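Local coordinates for ABC transporter, periplasmic substrate-binding protein (Thermotoga maritima, PDB 2HPG) that probably binds a small solute in the periplasm and delivers it to a membrane transporter of the tripartite ATP-independent (TRAP) family, at residues A[84-89]-A[308-313]; A[91-96]-A[102-107]; A[167-172]-A[225-230]. All coordinates share one frame; numbering follows the deposited sequence.

From the N terminus the chain first reaches 84-89, which opens the long loop closed only at 308-313, 219 residues later; this is contact 1. Both other contacts are nested inside it, in series and without crossing. Contact 2 (91-96 with 102-107) closes a short loop between two successive helices, and contact 3 (167-172 with 225-230) then sets helix 167-176 against strand 218-234. Neighbours meet: Phe92 lies on Val86 and Leu311 of contact 1, Leu89 on Ser172 of contact 3, and Leu226 of the strand on Ile93 and Ala104. The C-terminal helix, the 3-10 turn, the paired helices and the long strand are thereby joined.

Contact 1: A[84-89]-A[308-313]; sequences IGVMNL and ENALNQ
Val86 reaches from a 3-10 turn to Ala310 and Leu311 on the last helix of the chain, and its side chain accounts for more than half of the 129 Å² buried here. Its CB points at that helix and sits 4.0 Å from the CB of Ala310, the branch point of the valine against the alanine methyl. Beyond CB the side chain forks. CG1, set between the backbone N and the carbonyl carbon (chi1 75°), stays near the same alanine, with Val86 CG1 lying 4.2 Å from Ala310 CB. The other branch, anti to the backbone N, turns to the next residue: Val86 CG2 comes within 3.8 Å of Leu311 CB, so the valine straddles two consecutive helix residues. The fold is that of a family 7 extracellular solute-binding protein, and helix 308-318, the last in the model, lies here against the loop that leads from helix 74-77 to helix 92-95. That loop is held in a tight turn by its own backbone, Met87 N bonding to Ile84 O at 3.3 Å and Asn88 N to Gly85 O at 3.2 Å. Between the two segments there is no hydrogen bond; the side chains meet through carbon alone. Leu311 crosses Val86 at about a right angle, offering its CB to the valine while CD1 carries on to Phe92. Tyr302 of helix 291-305 touches both Val86 and Leu311.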
ATOM      1  N   ILE A  84       5.896 -12.942  -1.647  1.00 25.01           N
ATOM      2  CA  ILE A  84       4.827 -12.090  -1.103  1.00 24.29           C
ATOM      3  C   ILE A  84       4.783 -10.724  -1.820  1.00 23.59           C
ATOM      4  O   ILE A  84       3.750 -10.050  -1.834  1.00 23.74           O
ATOM      5  CB  ILE A  84       4.965 -11.908   0.429  1.00 24.62           C
ATOM      6  CG1 ILE A  84       3.659 -11.371   1.037  1.00 25.61           C
ATOM      7  CG2 ILE A  84       6.135 -11.001   0.775  1.00 24.60           C
ATOM      8  CD1 ILE A  84       3.620 -11.459   2.547  1.00 24.43           C
ATOM      9  N   GLY A  85       5.916 -10.357  -2.408  1.00 22.47           N
ATOM     10  CA  GLY A  85       6.087  -9.167  -3.235  1.00 22.04           C
ATOM     11  C   GLY A  85       5.221  -9.086  -4.483  1.00 21.32           C
ATOM     12  O   GLY A  85       5.066  -8.006  -5.061  1.00 20.11           O
ATOM     13  N   VAL A  86       4.627 -10.209  -4.879  1.00 20.75           N
ATOM     14  CA  VAL A  86       3.674 -10.221  -5.982  1.00 20.69           C
ATOM     15  C   VAL A  86       2.487  -9.254  -5.739  1.00 20.60           C
ATOM     16  O   VAL A  86       1.887  -8.743  -6.700  1.00 20.36           O
ATOM     17  CB  VAL A  86       3.158 -11.676  -6.280  1.00 20.61           C
ATOM     18  CG1 VAL A  86       2.181 -12.115  -5.244  1.00 19.32           C
ATOM     19  CG2 VAL A  86       2.547 -11.741  -7.699  1.00 20.46           C
HETATM   20  N   MSE A  87       2.174  -8.981  -4.470  1.00 20.28           N
HETATM   21  CA  MSE A  87       1.019  -8.136  -4.133  1.00 20.68           C
HETATM   22  C   MSE A  87       1.253  -6.617  -4.295  1.00 20.19           C
HETATM   23  O   MSE A  87       0.333  -5.832  -4.051  1.00 19.32           O
HETATM   24  CB  MSE A  87       0.522  -8.456  -2.730  1.00 20.56           C
HETATM   25  CG  MSE A  87       0.289  -9.949  -2.530  1.00 20.76           C
HETATM   26 SE   MSE A  87      -0.677 -10.431  -0.953  0.80 24.96          SE
HETATM   27  CE  MSE A  87      -1.900  -8.927  -0.810  1.00 22.28           C
ATOM     28  N   ASN A  88       2.448  -6.219  -4.720  1.00 19.88           N
ATOM     29  CA  ASN A  88       2.757  -4.802  -5.020  1.00 20.82           C
ATOM     30  C   ASN A  88       3.020  -4.577  -6.507  1.00 20.82           C
ATOM     31  O   ASN A  88       3.451  -3.490  -6.931  1.00 21.26           O
ATOM     32  CB  ASN A  88       3.965  -4.316  -4.194  1.00 21.08           C
ATOM     33  CG  ASN A  88       3.751  -2.919  -3.599  1.00 22.56           C
ATOM     34  OD1 ASN A  88       3.557  -1.950  -4.323  1.00 25.83           O
ATOM     35  ND2 ASN A  88       3.737  -2.836  -2.290  1.00 21.14           N
ATOM     36  N   LEU A  89       2.752  -5.600  -7.309  1.00 20.32           N
ATOM     37  CA  LEU A  89       2.968  -5.500  -8.732  1.00 20.02           C
ATOM     38  C   LEU A  89       1.731  -4.947  -9.457  1.00 19.53           C
ATOM     39  O   LEU A  89       0.584  -5.065  -8.978  1.00 18.94           O
ATOM     40  CB  LEU A  89       3.431  -6.857  -9.304  1.00 20.26           C
ATOM     41  CG  LEU A  89       4.904  -7.181  -9.063  1.00 21.64           C
ATOM     42  CD1 LEU A  89       5.246  -8.505  -9.709  1.00 24.00           C
ATOM     43  CD2 LEU A  89       5.802  -6.111  -9.616  1.00 24.10           C
ATOM     44  N   GLU A 308       5.645 -14.581 -11.306  1.00 33.56           N
ATOM     45  CA  GLU A 308       4.479 -15.076 -12.055  1.00 33.67           C
ATOM     46  C   GLU A 308       3.935 -16.382 -11.442  1.00 33.59           C
ATOM     47  O   GLU A 308       2.721 -16.544 -11.272  1.00 32.88           O
ATOM     48  CB  GLU A 308       4.841 -15.222 -13.542  1.00 34.41           C
ATOM     49  CG  GLU A 308       3.663 -15.523 -14.488  1.00 35.72           C
ATOM     50  CD  GLU A 308       2.558 -14.449 -14.527  1.00 39.81           C
ATOM     51  OE1 GLU A 308       2.845 -13.232 -14.398  1.00 39.80           O
ATOM     52  OE2 GLU A 308       1.384 -14.845 -14.723  1.00 43.30           O
ATOM     53  N   ASN A 309       4.830 -17.289 -11.056  1.00 34.25           N
ATOM     54  CA  ASN A 309       4.403 -18.493 -10.325  1.00 34.55           C
ATOM     55  C   ASN A 309       3.642 -18.133  -9.063  1.00 34.25           C
ATOM     56  O   ASN A 309       2.597 -18.735  -8.763  1.00 34.74           O
ATOM     57  CB  ASN A 309       5.598 -19.405  -9.982  1.00 35.59           C
ATOM     58  CG  ASN A 309       5.928 -20.393 -11.099  1.00 37.67           C
ATOM     59  OD1 ASN A 309       5.049 -20.796 -11.865  1.00 41.59           O
ATOM     60  ND2 ASN A 309       7.195 -20.796 -11.183  1.00 40.11           N
ATOM     61  N   ALA A 310       4.146 -17.130  -8.339  1.00 34.16           N
ATOM     62  CA  ALA A 310       3.485 -16.645  -7.119  1.00 33.44           C
ATOM     63  C   ALA A 310       2.056 -16.203  -7.373  1.00 32.74           C
ATOM     64  O   ALA A 310       1.167 -16.528  -6.605  1.00 31.81           O
ATOM     65  CB  ALA A 310       4.293 -15.494  -6.490  1.00 33.50           C
ATOM     66  N   LEU A 311       1.845 -15.434  -8.440  1.00 32.91           N
ATOM     67  CA  LEU A 311       0.495 -14.959  -8.822  1.00 33.20           C
ATOM     68  C   LEU A 311      -0.440 -16.132  -9.137  1.00 33.15           C
ATOM     69  O   LEU A 311      -1.551 -16.247  -8.606  1.00 33.06           O
ATOM     70  CB  LEU A 311       0.599 -14.030 -10.045  1.00 33.11           C
ATOM     71  CG  LEU A 311      -0.708 -13.540 -10.691  1.00 33.10           C
ATOM     72  CD1 LEU A 311      -1.455 -12.607  -9.763  1.00 32.92           C
ATOM     73  CD2 LEU A 311      -0.433 -12.865 -12.021  1.00 32.91           C
ATOM     74  N   ASN A 312       0.037 -17.008 -10.007  1.00 34.22           N
ATOM     75  CA  ASN A 312      -0.713 -18.202 -10.427  1.00 34.71           C
ATOM     76  C   ASN A 312      -1.094 -19.083  -9.248  1.00 35.13           C
ATOM     77  O   ASN A 312      -2.248 -19.558  -9.138  1.00 35.28           O
ATOM     78  CB  ASN A 312       0.120 -18.983 -11.442  1.00 35.31           C
ATOM     79  CG  ASN A 312       0.185 -18.288 -12.788  1.00 36.19           C
ATOM     80  OD1 ASN A 312      -0.825 -17.766 -13.264  1.00 40.19           O
ATOM     81  ND2 ASN A 312       1.366 -18.261 -13.400  1.00 36.62           N
ATOM     82  N   GLN A 313      -0.136 -19.260  -8.341  1.00 35.56           N
ATOM     83  CA  GLN A 313      -0.393 -20.016  -7.134  1.00 35.63           C
ATOM     84  C   GLN A 313      -1.509 -19.393  -6.325  1.00 35.41           C
ATOM     85  O   GLN A 313      -2.376 -20.098  -5.842  1.00 35.76           O
ATOM     86  CB  GLN A 313       0.870 -20.157  -6.287  1.00 35.98           C
ATOM     87  CG  GLN A 313       0.711 -21.193  -5.177  1.00 36.99           C
ATOM     88  CD  GLN A 313       0.362 -22.601  -5.703  1.00 39.52           C
ATOM     89  OE1 GLN A 313       1.058 -23.143  -6.567  1.00 40.72           O
ATOM     90  NE2 GLN A 313      -0.711 -23.189  -5.170  1.00 38.68           N
TER

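Contact 2: A[91-96]-A[102-107]; sequences YFIDFM and EEAIEV
Val107, Ile93 and Met96 carry this contact, in which the short helix 92-95 and the start of helix 101-112, two consecutive helices of the solute-binding protein fold joined by a short loop, touch through a few side chains across that loop. Val107 has the most surface buried. Its CG1 lies between two partners, 3.8 Å from Ile93 CD1 and also 3.8 Å from Met96 CB, so one methyl group spans successive turns of the first segment. Ile93 supplies the next share. Its CG1 leans on the small side chain one turn back along the second helix, with Ile93 CG1 and Ala104 CB 4.2 Å apart; chi2 at 76° then bends CD1 round toward Val107. The isoleucine and the valine slide past each other in opposite directions instead of meeting end on. Leu226 of strand 218-234 touches both Ile93 and Ala104, and so covers the same apolar patch from the sheet. Asp94 forms a salt bridge with Lys99 in the connecting loop, and the backbone N of Glu103 bonds to Thr100 OG1 where the second helix begins. No hydrogen bond runs between the two segments. Met96 contributes chiefly through the root of its side chain and its main chain, the second branch of the valine ending on a carbonyl: Val107 CG2 lies 3.7 Å from Met96 O.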
ATOM      1  N   TYR A  91      -1.409  -4.142 -11.475  1.00 19.42           N
ATOM      2  CA  TYR A  91      -2.659  -4.887 -11.748  1.00 19.47           C
ATOM      3  C   TYR A  91      -2.903  -6.166 -10.964  1.00 19.67           C
ATOM      4  O   TYR A  91      -3.879  -6.846 -11.250  1.00 19.60           O
ATOM      5  CB  TYR A  91      -2.863  -5.143 -13.258  1.00 19.38           C
ATOM      6  CG  TYR A  91      -3.040  -3.856 -14.000  1.00 18.99           C
ATOM      7  CD1 TYR A  91      -2.002  -3.313 -14.733  1.00 18.57           C
ATOM      8  CD2 TYR A  91      -4.229  -3.137 -13.908  1.00 17.46           C
ATOM      9  CE1 TYR A  91      -2.151  -2.098 -15.375  1.00 19.15           C
ATOM     10  CE2 TYR A  91      -4.384  -1.919 -14.569  1.00 16.70           C
ATOM     11  CZ  TYR A  91      -3.351  -1.419 -15.301  1.00 18.07           C
ATOM     12  OH  TYR A  91      -3.491  -0.197 -15.938  1.00 18.24           O
ATOM     13  N   PHE A  92      -2.077  -6.465  -9.954  1.00 19.46           N
ATOM     14  CA  PHE A  92      -2.304  -7.634  -9.095  1.00 19.04           C
ATOM     15  C   PHE A  92      -3.777  -7.841  -8.701  1.00 19.56           C
ATOM     16  O   PHE A  92      -4.322  -8.935  -8.873  1.00 19.89           O
ATOM     17  CB  PHE A  92      -1.407  -7.606  -7.822  1.00 18.79           C
ATOM     18  CG  PHE A  92      -1.765  -8.683  -6.816  1.00 18.58           C
ATOM     19  CD1 PHE A  92      -1.290  -9.982  -6.979  1.00 19.51           C
ATOM     20  CD2 PHE A  92      -2.618  -8.411  -5.759  1.00 18.08           C
ATOM     21  CE1 PHE A  92      -1.654 -10.994  -6.084  1.00 17.28           C
ATOM     22  CE2 PHE A  92      -3.007  -9.408  -4.871  1.00 19.29           C
ATOM     23  CZ  PHE A  92      -2.505 -10.706  -5.021  1.00 17.92           C
ATOM     24  N   ILE A  93      -4.441  -6.837  -8.138  1.00 19.80           N
ATOM     25  CA  ILE A  93      -5.803  -7.080  -7.637  1.00 19.15           C
ATOM     26  C   ILE A  93      -6.755  -7.367  -8.816  1.00 19.96           C
ATOM     27  O   ILE A  93      -7.780  -8.047  -8.649  1.00 19.56           O
ATOM     28  CB  ILE A  93      -6.349  -5.932  -6.729  1.00 19.20           C
ATOM     29  CG1 ILE A  93      -7.319  -6.486  -5.684  1.00 17.18           C
ATOM     30  CG2 ILE A  93      -7.044  -4.864  -7.539  1.00 17.96           C
ATOM     31  CD1 ILE A  93      -6.628  -7.202  -4.519  1.00 13.93           C
ATOM     32  N   ASP A  94      -6.407  -6.872 -10.002  1.00 20.71           N
ATOM     33  CA  ASP A  94      -7.242  -7.112 -11.195  1.00 21.06           C
ATOM     34  C   ASP A  94      -7.049  -8.519 -11.721  1.00 21.48           C
ATOM     35  O   ASP A  94      -8.010  -9.179 -12.089  1.00 22.44           O
ATOM     36  CB  ASP A  94      -6.959  -6.104 -12.303  1.00 21.24           C
ATOM     37  CG  ASP A  94      -7.691  -4.802 -12.094  1.00 22.17           C
ATOM     38  OD1 ASP A  94      -8.765  -4.620 -12.704  1.00 23.55           O
ATOM     39  OD2 ASP A  94      -7.218  -3.983 -11.290  1.00 23.65           O
ATOM     40  N   PHE A  95      -5.806  -8.968 -11.764  1.00 21.90           N
ATOM     41  CA  PHE A  95      -5.498 -10.362 -12.065  1.00 22.49           C
ATOM     42  C   PHE A  95      -6.136 -11.318 -11.069  1.00 22.60           C
ATOM     43  O   PHE A  95      -6.457 -12.445 -11.430  1.00 23.59           O
ATOM     44  CB  PHE A  95      -3.995 -10.588 -12.114  1.00 22.29           C
ATOM     45  CG  PHE A  95      -3.293  -9.817 -13.201  1.00 21.89           C
ATOM     46  CD1 PHE A  95      -3.842  -9.698 -14.462  1.00 23.84           C
ATOM     47  CD2 PHE A  95      -2.036  -9.286 -12.981  1.00 21.87           C
ATOM     48  CE1 PHE A  95      -3.168  -9.017 -15.469  1.00 22.22           C
ATOM     49  CE2 PHE A  95      -1.368  -8.600 -13.964  1.00 21.35           C
ATOM     50  CZ  PHE A  95      -1.934  -8.463 -15.212  1.00 22.11           C
HETATM   51  N   MSE A  96      -6.332 -10.886  -9.826  1.00 22.74           N
HETATM   52  CA  MSE A  96      -7.012 -11.749  -8.855  0.50 22.62           C
HETATM   53  C   MSE A  96      -8.537 -11.702  -9.017  1.00 22.95           C
HETATM   54  O   MSE A  96      -9.259 -12.439  -8.329  1.00 22.94           O
HETATM   55  CB  MSE A  96      -6.605 -11.391  -7.421  0.50 22.72           C
HETATM   56  CG  MSE A  96      -5.107 -11.499  -7.141  0.50 22.14           C
HETATM   57 SE   MSE A  96      -4.340 -13.285  -7.435  0.45 21.69          SE
HETATM   58  CE  MSE A  96      -5.519 -14.314  -6.244  0.50 23.02           C
ATOM     59  N   GLU A 102     -15.532  -3.512  -2.723  1.00 23.42           N
ATOM     60  CA  GLU A 102     -15.974  -4.662  -1.927  1.00 24.19           C
ATOM     61  C   GLU A 102     -15.349  -5.973  -2.412  1.00 24.23           C
ATOM     62  O   GLU A 102     -14.954  -6.816  -1.610  1.00 26.03           O
ATOM     63  CB  GLU A 102     -17.500  -4.780  -1.919  1.00 24.83           C
ATOM     64  CG  GLU A 102     -18.239  -3.609  -1.267  1.00 27.78           C
ATOM     65  CD  GLU A 102     -18.523  -2.421  -2.217  1.00 32.10           C
ATOM     66  OE1 GLU A 102     -18.037  -2.384  -3.389  1.00 32.21           O
ATOM     67  OE2 GLU A 102     -19.247  -1.497  -1.764  1.00 35.32           O
ATOM     68  N   GLU A 103     -15.246  -6.141  -3.720  1.00 24.36           N
ATOM     69  CA  GLU A 103     -14.569  -7.308  -4.297  1.00 23.84           C
ATOM     70  C   GLU A 103     -13.085  -7.378  -3.946  1.00 24.11           C
ATOM     71  O   GLU A 103     -12.526  -8.466  -3.781  1.00 22.71           O
ATOM     72  CB  GLU A 103     -14.722  -7.319  -5.827  1.00 24.03           C
ATOM     73  CG  GLU A 103     -16.122  -7.666  -6.306  1.00 22.49           C
ATOM     74  CD  GLU A 103     -16.256  -7.717  -7.821  1.00 23.68           C
ATOM     75  OE1 GLU A 103     -15.260  -7.568  -8.554  1.00 23.90           O
ATOM     76  OE2 GLU A 103     -17.385  -7.923  -8.290  1.00 26.80           O
ATOM     77  N   ALA A 104     -12.439  -6.217  -3.867  1.00 23.85           N
ATOM     78  CA  ALA A 104     -11.014  -6.146  -3.522  1.00 24.35           C
ATOM     79  C   ALA A 104     -10.759  -6.685  -2.101  1.00 24.10           C
ATOM     80  O   ALA A 104      -9.853  -7.489  -1.905  1.00 24.34           O
ATOM     81  CB  ALA A 104     -10.502  -4.694  -3.661  1.00 23.20           C
ATOM     82  N   ILE A 105     -11.588  -6.254  -1.147  1.00 24.51           N
ATOM     83  CA  ILE A 105     -11.555  -6.718   0.245  1.00 25.43           C
ATOM     84  C   ILE A 105     -11.844  -8.203   0.364  1.00 26.41           C
ATOM     85  O   ILE A 105     -11.212  -8.899   1.161  1.00 26.34           O
ATOM     86  CB  ILE A 105     -12.611  -5.968   1.120  1.00 25.25           C
ATOM     87  CG1 ILE A 105     -12.230  -4.493   1.324  1.00 25.37           C
ATOM     88  CG2 ILE A 105     -12.822  -6.660   2.478  1.00 24.94           C
ATOM     89  CD1 ILE A 105     -10.768  -4.242   1.706  1.00 25.00           C
ATOM     90  N   GLU A 106     -12.807  -8.690  -0.419  1.00 27.53           N
ATOM     91  CA  GLU A 106     -13.134 -10.119  -0.398  1.00 27.39           C
ATOM     92  C   GLU A 106     -11.989 -10.967  -0.935  1.00 27.30           C
ATOM     93  O   GLU A 106     -11.693 -12.012  -0.375  1.00 28.48           O
ATOM     94  CB  GLU A 106     -14.447 -10.418  -1.149  1.00 27.90           C
ATOM     95  CG  GLU A 106     -14.874 -11.905  -1.079  1.00 29.99           C
ATOM     96  CD  GLU A 106     -14.760 -12.511   0.346  1.00 34.34           C
ATOM     97  OE1 GLU A 106     -15.350 -11.952   1.308  1.00 34.64           O
ATOM     98  OE2 GLU A 106     -14.074 -13.550   0.499  1.00 36.93           O
ATOM     99  N   VAL A 107     -11.338 -10.527  -2.004  1.00 26.91           N
ATOM    100  CA  VAL A 107     -10.134 -11.193  -2.508  1.00 26.83           C
ATOM    101  C   VAL A 107      -9.005 -11.249  -1.463  1.00 26.65           C
ATOM    102  O   VAL A 107      -8.314 -12.261  -1.346  1.00 25.25           O
ATOM    103  CB  VAL A 107      -9.608 -10.517  -3.813  1.00 26.98           C
ATOM    104  CG1 VAL A 107      -8.105 -10.653  -3.964  1.00 27.44           C
ATOM    105  CG2 VAL A 107     -10.288 -11.129  -5.012  1.00 27.94           C
TER

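Contact 3: A[167-172]-A[225-230]; sequences PAWQES and FLLINF
Phe225 receives the edge of Trp169 on one face of its ring, and the rest of the contact follows along the strand from there. The two rings form a T-shaped pair: the six-membered ring of Trp169 and the phenyl ring have centroids 5.0 Å apart and planes at 77°, with Trp169 CE3 only 3.5 Å from Phe225 CE2. At the rim of the same phenyl ring Ser172 comes in, its CB 3.6 Å from Phe225 CZ. Cut back to alanine, Phe225 would probably leave a gap at the edge of the indole, with Trp169 deprived of its aromatic face and Ser172 CB of its neighbour. Leu227 returns to the indole; with CG anti to the backbone N (chi1 179°) it crosses the tryptophan at about a right angle and brings CD1 to 3.9 Å from Trp169 CH2. Farther on, Asn229 bonds to Tyr23, Gln139 and the carbonyl of Thr72. Strand 218-234 is paired antiparallel with strand 130-146. The axes of segments 167-172 and 225-230 run antiparallel, at 177° and 12.0 Å at closest approach, a spacing bridged by the large side chains. On the helix, Ser172 OG donates a 2.6 Å bond to Ala168 O and also receives Ala90 N, so this buried hydroxyl is gripped by two bonds. No hydrogen bond links the helix segment to the strand segment; they are held by apolar packing and by the attraction between the hydrogen-bearing edge of the indole and the electron-rich phenyl face.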
ATOM      1  N   PRO A 167      11.932  -2.353  -6.036  1.00 21.42           N
ATOM      2  CA  PRO A 167      11.772  -3.029  -7.315  1.00 21.16           C
ATOM      3  C   PRO A 167      10.344  -3.305  -7.794  1.00 20.54           C
ATOM      4  O   PRO A 167      10.105  -3.172  -8.973  1.00 21.99           O
ATOM      5  CB  PRO A 167      12.525  -4.362  -7.103  1.00 21.14           C
ATOM      6  CG  PRO A 167      13.528  -4.055  -6.096  1.00 20.74           C
ATOM      7  CD  PRO A 167      12.905  -3.061  -5.175  1.00 21.55           C
ATOM      8  N   ALA A 168       9.414  -3.705  -6.925  1.00 20.75           N
ATOM      9  CA  ALA A 168       8.041  -3.958  -7.379  1.00 19.65           C
ATOM     10  C   ALA A 168       7.453  -2.746  -8.115  1.00 19.13           C
ATOM     11  O   ALA A 168       6.821  -2.887  -9.157  1.00 19.14           O
ATOM     12  CB  ALA A 168       7.149  -4.369  -6.220  1.00 19.62           C
ATOM     13  N   TRP A 169       7.691  -1.556  -7.581  1.00 18.84           N
ATOM     14  CA  TRP A 169       7.245  -0.314  -8.224  1.00 18.32           C
ATOM     15  C   TRP A 169       8.021   0.035  -9.489  1.00 18.02           C
ATOM     16  O   TRP A 169       7.432   0.323 -10.535  1.00 16.78           O
ATOM     17  CB  TRP A 169       7.423   0.858  -7.277  1.00 17.69           C
ATOM     18  CG  TRP A 169       6.825   0.737  -5.918  1.00 17.31           C
ATOM     19  CD1 TRP A 169       7.480   0.370  -4.783  1.00 17.61           C
ATOM     20  CD2 TRP A 169       5.491   1.119  -5.505  1.00 16.00           C
ATOM     21  NE1 TRP A 169       6.635   0.464  -3.697  1.00 16.84           N
ATOM     22  CE2 TRP A 169       5.412   0.911  -4.116  1.00 16.32           C
ATOM     23  CE3 TRP A 169       4.364   1.601  -6.183  1.00 16.11           C
ATOM     24  CZ2 TRP A 169       4.245   1.180  -3.374  1.00 17.67           C
ATOM     25  CZ3 TRP A 169       3.213   1.878  -5.455  1.00 16.79           C
ATOM     26  CH2 TRP A 169       3.159   1.649  -4.062  1.00 17.59           C
ATOM     27  N   GLN A 170       9.351   0.046  -9.375  1.00 18.38           N
ATOM     28  CA  GLN A 170      10.216   0.469 -10.472  1.00 18.94           C
ATOM     29  C   GLN A 170      10.003  -0.405 -11.699  1.00 19.95           C
ATOM     30  O   GLN A 170       9.807   0.096 -12.809  1.00 20.52           O
ATOM     31  CB  GLN A 170      11.686   0.456 -10.050  1.00 18.20           C
ATOM     32  CG  GLN A 170      12.042   1.403  -8.914  1.00 17.53           C
ATOM     33  CD  GLN A 170      12.137   2.836  -9.328  1.00 17.03           C
ATOM     34  OE1 GLN A 170      12.888   3.157 -10.234  1.00 18.48           O
ATOM     35  NE2 GLN A 170      11.402   3.722  -8.644  1.00 15.22           N
ATOM     36  N   GLU A 171      10.029  -1.714 -11.496  1.00 21.45           N
ATOM     37  CA  GLU A 171       9.886  -2.676 -12.596  1.00 21.92           C
ATOM     38  C   GLU A 171       8.502  -2.652 -13.204  1.00 21.80           C
ATOM     39  O   GLU A 171       8.365  -2.815 -14.398  1.00 22.02           O
ATOM     40  CB  GLU A 171      10.170  -4.090 -12.095  1.00 22.95           C
ATOM     41  CG  GLU A 171      11.591  -4.281 -11.616  1.00 26.51           C
ATOM     42  CD  GLU A 171      12.592  -4.308 -12.741  1.00 30.68           C
ATOM     43  OE1 GLU A 171      12.187  -4.571 -13.902  1.00 31.35           O
ATOM     44  OE2 GLU A 171      13.792  -4.055 -12.460  1.00 35.59           O
ATOM     45  N   SER A 172       7.481  -2.468 -12.372  1.00 21.72           N
ATOM     46  CA  SER A 172       6.110  -2.303 -12.843  1.00 21.79           C
ATOM     47  C   SER A 172       5.957  -1.094 -13.786  1.00 21.97           C
ATOM     48  O   SER A 172       5.458  -1.237 -14.906  1.00 21.92           O
ATOM     49  CB  SER A 172       5.164  -2.164 -11.652  1.00 21.97           C
ATOM     50  OG  SER A 172       5.001  -3.411 -11.000  1.00 20.90           O
ATOM     51  N   PHE A 225      -2.000   0.361  -9.903  1.00 15.84           N
ATOM     52  CA  PHE A 225      -1.728  -0.215  -8.583  1.00 16.21           C
ATOM     53  C   PHE A 225      -2.934  -0.035  -7.681  1.00 16.17           C
ATOM     54  O   PHE A 225      -3.597   1.000  -7.712  1.00 15.93           O
ATOM     55  CB  PHE A 225      -0.555   0.452  -7.841  1.00 16.81           C
ATOM     56  CG  PHE A 225       0.783   0.316  -8.494  1.00 15.83           C
ATOM     57  CD1 PHE A 225       1.333  -0.922  -8.765  1.00 16.64           C
ATOM     58  CD2 PHE A 225       1.534   1.435  -8.748  1.00 16.04           C
ATOM     59  CE1 PHE A 225       2.570  -1.017  -9.336  1.00 15.94           C
ATOM     60  CE2 PHE A 225       2.764   1.352  -9.319  1.00 18.15           C
ATOM     61  CZ  PHE A 225       3.298   0.125  -9.615  1.00 18.17           C
ATOM     62  N   LEU A 226      -3.220  -1.065  -6.886  1.00 16.78           N
ATOM     63  CA  LEU A 226      -3.996  -0.913  -5.659  1.00 16.76           C
ATOM     64  C   LEU A 226      -3.021  -1.093  -4.502  1.00 16.93           C
ATOM     65  O   LEU A 226      -2.489  -2.190  -4.307  1.00 17.22           O
ATOM     66  CB  LEU A 226      -5.112  -1.951  -5.560  1.00 16.65           C
ATOM     67  CG  LEU A 226      -5.957  -1.807  -4.306  1.00 16.67           C
ATOM     68  CD1 LEU A 226      -6.743  -0.503  -4.332  1.00 17.55           C
ATOM     69  CD2 LEU A 226      -6.852  -3.018  -4.120  1.00 17.00           C
ATOM     70  N   LEU A 227      -2.773  -0.027  -3.749  1.00 16.84           N
ATOM     71  CA  LEU A 227      -1.786  -0.058  -2.663  1.00 16.82           C
ATOM     72  C   LEU A 227      -2.319  -0.767  -1.424  1.00 17.25           C
ATOM     73  O   LEU A 227      -3.213  -0.268  -0.712  1.00 16.82           O
ATOM     74  CB  LEU A 227      -1.282   1.359  -2.342  1.00 17.27           C
ATOM     75  CG  LEU A 227      -0.259   1.527  -1.212  1.00 16.51           C
ATOM     76  CD1 LEU A 227       0.770   0.414  -1.169  1.00 15.81           C
ATOM     77  CD2 LEU A 227       0.420   2.905  -1.379  1.00 16.92           C
ATOM     78  N   ILE A 228      -1.784  -1.963  -1.208  1.00 17.03           N
ATOM     79  CA  ILE A 228      -2.139  -2.785  -0.076  1.00 17.91           C
ATOM     80  C   ILE A 228      -1.028  -2.640   0.946  1.00 17.48           C
ATOM     81  O   ILE A 228       0.119  -3.003   0.681  1.00 18.19           O
ATOM     82  CB  ILE A 228      -2.242  -4.268  -0.479  1.00 17.35           C
ATOM     83  CG1 ILE A 228      -3.280  -4.461  -1.595  1.00 19.02           C
ATOM     84  CG2 ILE A 228      -2.609  -5.121   0.737  1.00 18.06           C
ATOM     85  CD1 ILE A 228      -3.102  -5.821  -2.323  1.00 19.16           C
ATOM     86  N   ASN A 229      -1.359  -2.113   2.109  1.00 17.35           N
ATOM     87  CA  ASN A 229      -0.368  -1.994   3.168  1.00 17.40           C
ATOM     88  C   ASN A 229      -0.391  -3.211   4.069  1.00 17.93           C
ATOM     89  O   ASN A 229      -1.453  -3.821   4.300  1.00 17.23           O
ATOM     90  CB  ASN A 229      -0.578  -0.722   3.975  1.00 17.06           C
ATOM     91  CG  ASN A 229      -0.182   0.530   3.209  1.00 16.48           C
ATOM     92  OD1 ASN A 229      -1.031   1.338   2.835  1.00 17.92           O
ATOM     93  ND2 ASN A 229       1.114   0.678   2.950  1.00 15.07           N
ATOM     94  N   PHE A 230       0.794  -3.560   4.568  1.00 17.99           N
ATOM     95  CA  PHE A 230       0.962  -4.643   5.528  1.00 18.32           C
ATOM     96  C   PHE A 230       1.342  -4.061   6.872  1.00 18.54           C
ATOM     97  O   PHE A 230       2.203  -3.207   6.954  1.00 17.61           O
ATOM     98  CB  PHE A 230       2.050  -5.591   5.051  1.00 18.78           C
ATOM     99  CG  PHE A 230       1.581  -6.563   4.037  1.00 19.77           C
ATOM    100  CD1 PHE A 230       1.553  -7.913   4.327  1.00 20.19           C
ATOM    101  CD2 PHE A 230       1.124  -6.132   2.799  1.00 20.51           C
ATOM    102  CE1 PHE A 230       1.104  -8.811   3.390  1.00 21.42           C
ATOM    103  CE2 PHE A 230       0.667  -7.033   1.868  1.00 20.53           C
ATOM    104  CZ  PHE A 230       0.670  -8.377   2.170  1.00 21.15           C
TER